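PDB 2XZI: extracellular sialidase/neuraminidase, putative from Aspergillus fumigatus, which hydrolyses terminal sialic acid linkages as an exo-sialidase and, as a KDNase, probably prefers deaminated neuraminic acid (KDN). Local coordinates for residues G270-A275 / N295-T300. Residues are numbered along the deposited sequence; the frame is centred on the assembly and turned at random.
Sequences GLPDPA and NSASGT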
ATOM      1  N   GLY A 270       7.429   2.773  20.304  1.00 13.05           N
ATOM      2  CA  GLY A 270       6.186   2.014  20.485  1.00 12.56           C
ATOM      3  C   GLY A 270       5.828   1.154  19.275  1.00 11.48           C
ATOM      4  O   GLY A 270       4.912   0.326  19.355  1.00 11.81           O
ATOM      5  N   LEU A 271       6.564   1.337  18.175  1.00 10.27           N
ATOM      6  CA  LEU A 271       6.254   0.675  16.893  1.00  9.37           C
ATOM      7  C   LEU A 271       7.472  -0.033  16.275  1.00  8.60           C
ATOM      8  O   LEU A 271       8.081   0.468  15.324  1.00  8.59           O
ATOM      9  CB  LEU A 271       5.653   1.680  15.897  1.00  9.01           C
ATOM     10  CG  LEU A 271       4.344   2.379  16.277  1.00  7.85           C
ATOM     11  CD1 LEU A 271       3.990   3.431  15.223  1.00  9.20           C
ATOM     12  CD2 LEU A 271       3.193   1.370  16.506  1.00  7.77           C
ATOM     13  N   PRO A 272       7.841  -1.200  16.825  1.00  8.69           N
ATOM     14  CA  PRO A 272       8.899  -2.006  16.221  1.00  8.83           C
ATOM     15  C   PRO A 272       8.565  -2.333  14.760  1.00  8.21           C
ATOM     16  O   PRO A 272       7.393  -2.459  14.398  1.00  7.83           O
ATOM     17  CB  PRO A 272       8.917  -3.261  17.106  1.00  8.82           C
ATOM     18  CG  PRO A 272       7.544  -3.336  17.688  1.00 10.04           C
ATOM     19  CD  PRO A 272       7.181  -1.904  17.937  1.00  9.10           C
ATOM     20  N   ASP A 273       9.600  -2.416  13.932  1.00  7.87           N
ATOM     21  CA  ASP A 273       9.427  -2.684  12.510  1.00  7.52           C
ATOM     22  C   ASP A 273      10.700  -3.364  12.012  1.00  7.88           C
ATOM     23  O   ASP A 273      11.794  -2.999  12.452  1.00  8.01           O
ATOM     24  CB  ASP A 273       9.199  -1.367  11.766  1.00  7.93           C
ATOM     25  CG  ASP A 273       8.930  -1.579  10.287  1.00  7.43           C
ATOM     26  OD1 ASP A 273       9.895  -1.670   9.503  1.00  7.41           O
ATOM     27  OD2 ASP A 273       7.733  -1.688   9.913  1.00  6.21           O
ATOM     28  N   PRO A 274      10.585  -4.337  11.092  1.00  7.16           N
ATOM     29  CA  PRO A 274      11.756  -5.099  10.631  1.00  7.30           C
ATOM     30  C   PRO A 274      12.347  -4.539   9.335  1.00  7.45           C
ATOM     31  O   PRO A 274      12.986  -5.268   8.604  1.00  8.18           O
ATOM     32  CB  PRO A 274      11.168  -6.500  10.405  1.00  7.74           C
ATOM     33  CG  PRO A 274       9.768  -6.183   9.842  1.00  6.62           C
ATOM     34  CD  PRO A 274       9.322  -4.936  10.603  1.00  7.41           C
ATOM     35  N   ALA A 275      12.154  -3.241   9.100  1.00  7.68           N
ATOM     36  CA  ALA A 275      12.481  -2.606   7.819  1.00  8.02           C
ATOM     37  C   ALA A 275      11.566  -3.184   6.728  1.00  7.83           C
ATOM     38  O   ALA A 275      11.985  -3.949   5.846  1.00  8.57           O
ATOM     39  CB  ALA A 275      13.983  -2.770   7.467  1.00  8.16           C
ATOM     40  N   ASN A 295       1.429  -3.002  10.702  1.00  4.25           N
ATOM     41  CA  ASN A 295       2.759  -3.388  10.221  1.00  5.04           C
ATOM     42  C   ASN A 295       3.124  -4.711  10.873  1.00  4.41           C
ATOM     43  O   ASN A 295       2.306  -5.307  11.590  1.00  6.18           O
ATOM     44  CB  ASN A 295       3.827  -2.292  10.493  1.00  5.19           C
ATOM     45  CG  ASN A 295       4.485  -2.405  11.879  1.00  5.69           C
ATOM     46  OD1 ASN A 295       3.825  -2.705  12.876  1.00  5.72           O
ATOM     47  ND2 ASN A 295       5.799  -2.155  11.927  1.00  7.09           N
ATOM     48  N   SER A 296       4.329  -5.200  10.580  1.00  5.88           N
ATOM     49  CA  SER A 296       4.816  -6.338  11.343  1.00  6.53           C
ATOM     50  C   SER A 296       5.505  -5.821  12.599  1.00  6.42           C
ATOM     51  O   SER A 296       6.556  -5.177  12.523  1.00  7.28           O
ATOM     52  CB  SER A 296       5.781  -7.185  10.532  1.00  6.69           C
ATOM     53  OG  SER A 296       6.121  -8.336  11.303  1.00  7.11           O
ATOM     54  N   ALA A 297       4.907  -6.116  13.748  1.00  7.45           N
ATOM     55  CA  ALA A 297       5.335  -5.588  15.050  1.00  8.31           C
ATOM     56  C   ALA A 297       6.508  -6.383  15.616  1.00  8.67           C
ATOM     57  O   ALA A 297       6.401  -7.060  16.654  1.00 10.48           O
ATOM     58  CB  ALA A 297       4.166  -5.602  16.009  1.00  8.33           C
ATOM     59  N   SER A 298       7.631  -6.284  14.918  1.00  9.30           N
ATOM     60  CA  SER A 298       8.826  -7.043  15.242  1.00  9.32           C
ATOM     61  C   SER A 298      10.002  -6.288  14.702  1.00  9.92           C
ATOM     62  O   SER A 298       9.927  -5.668  13.633  1.00  9.87           O
ATOM     63  CB  SER A 298       8.779  -8.417  14.571  1.00  9.24           C
ATOM     64  OG  SER A 298      10.023  -9.093  14.689  1.00  9.75           O
ATOM     65  N   GLY A 299      11.115  -6.375  15.422  1.00 10.33           N
ATOM     66  CA  GLY A 299      12.362  -5.792  14.963  1.00 10.96           C
ATOM     67  C   GLY A 299      13.086  -6.665  13.951  1.00 11.66           C
ATOM     68  O   GLY A 299      14.058  -6.225  13.352  1.00 12.96           O
ATOM     69  N   THR A 300      12.628  -7.901  13.755  1.00 12.14           N
ATOM     70  CA  THR A 300      13.344  -8.853  12.898  1.00 13.26           C
ATOM     71  C   THR A 300      12.514  -9.581  11.828  1.00 12.68           C
ATOM     72  O   THR A 300      13.038  -9.927  10.763  1.00 14.47           O
ATOM     73  CB  THR A 300      14.071  -9.936  13.743  1.00 13.48           C
ATOM     74  OG1 THR A 300      13.134 -10.584  14.612  1.00 15.99           O
ATOM     75  CG2 THR A 300      15.203  -9.319  14.551  1.00 15.17           C
TER
HETATM   76  O   HOH W   1       4.860  -2.101  15.446  1.00  6.35           O
HETATM   77  O   HOH W   2       6.167  -3.705   8.634  1.00  7.57           O
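The ring of Pro-272 lies over the backbone of Ala-297 and Ser-298. Its CG is 3.8 Å from Ala-297 C, and its CB faces Ser-298 N. Pro-274 packs on the same loop: its CD sits 3.2 Å from Ser-298 O, its CG reaches the CB of Ser-296, and its CB meets the carbonyl carbon of Thr-300. Between the two prolines the contact is polar. The amide nitrogen of Asn-295 spends both hydrogens on 270-275. One goes almost straight, at 173°, to Pro-272 O, 3.0 Å from ND2. The other goes to Asp-273 OD2, with ND2 at 2.8 Å. Both acceptors lie close to the amide plane, which fixes the rotation of the amide. The carboxylate is only 20° from coplanar with it and accepts through the anti lone pair of OD2. Asn-295 CB points toward 270-275, and CG stands between the backbone N and carbonyl carbon (chi1 87°), which carries the amide group to the two acceptors. The contact joins neighbouring antiparallel sheets, consistent with the six-bladed beta-propeller of sialidases. The short strand 272-273 pairs with strand 250-258 of one sheet, while 295-300 belongs to the loop between strands 290-294 and 305-310 of the next. One water donates to Pro-272 O and Asn-295 OD1; a second donates to Asp-273 OD2 and accepts from Ser-296 N. OD2 also forms a salt bridge with Arg-252, which would favour the charged carboxylate. In the 295-300 loop Ala-297 centres an inverse gamma turn. Ser-298 OG then accepts from Thr-300 N at 3.0 Å, an ST turn, and is also hydrogen-bonded to Ser-301 N. Pro-274 touches Arg-302, a residue of the KDN pocket, and its side chain is about 6 Å from a bound deamino-alpha-neuraminic acid.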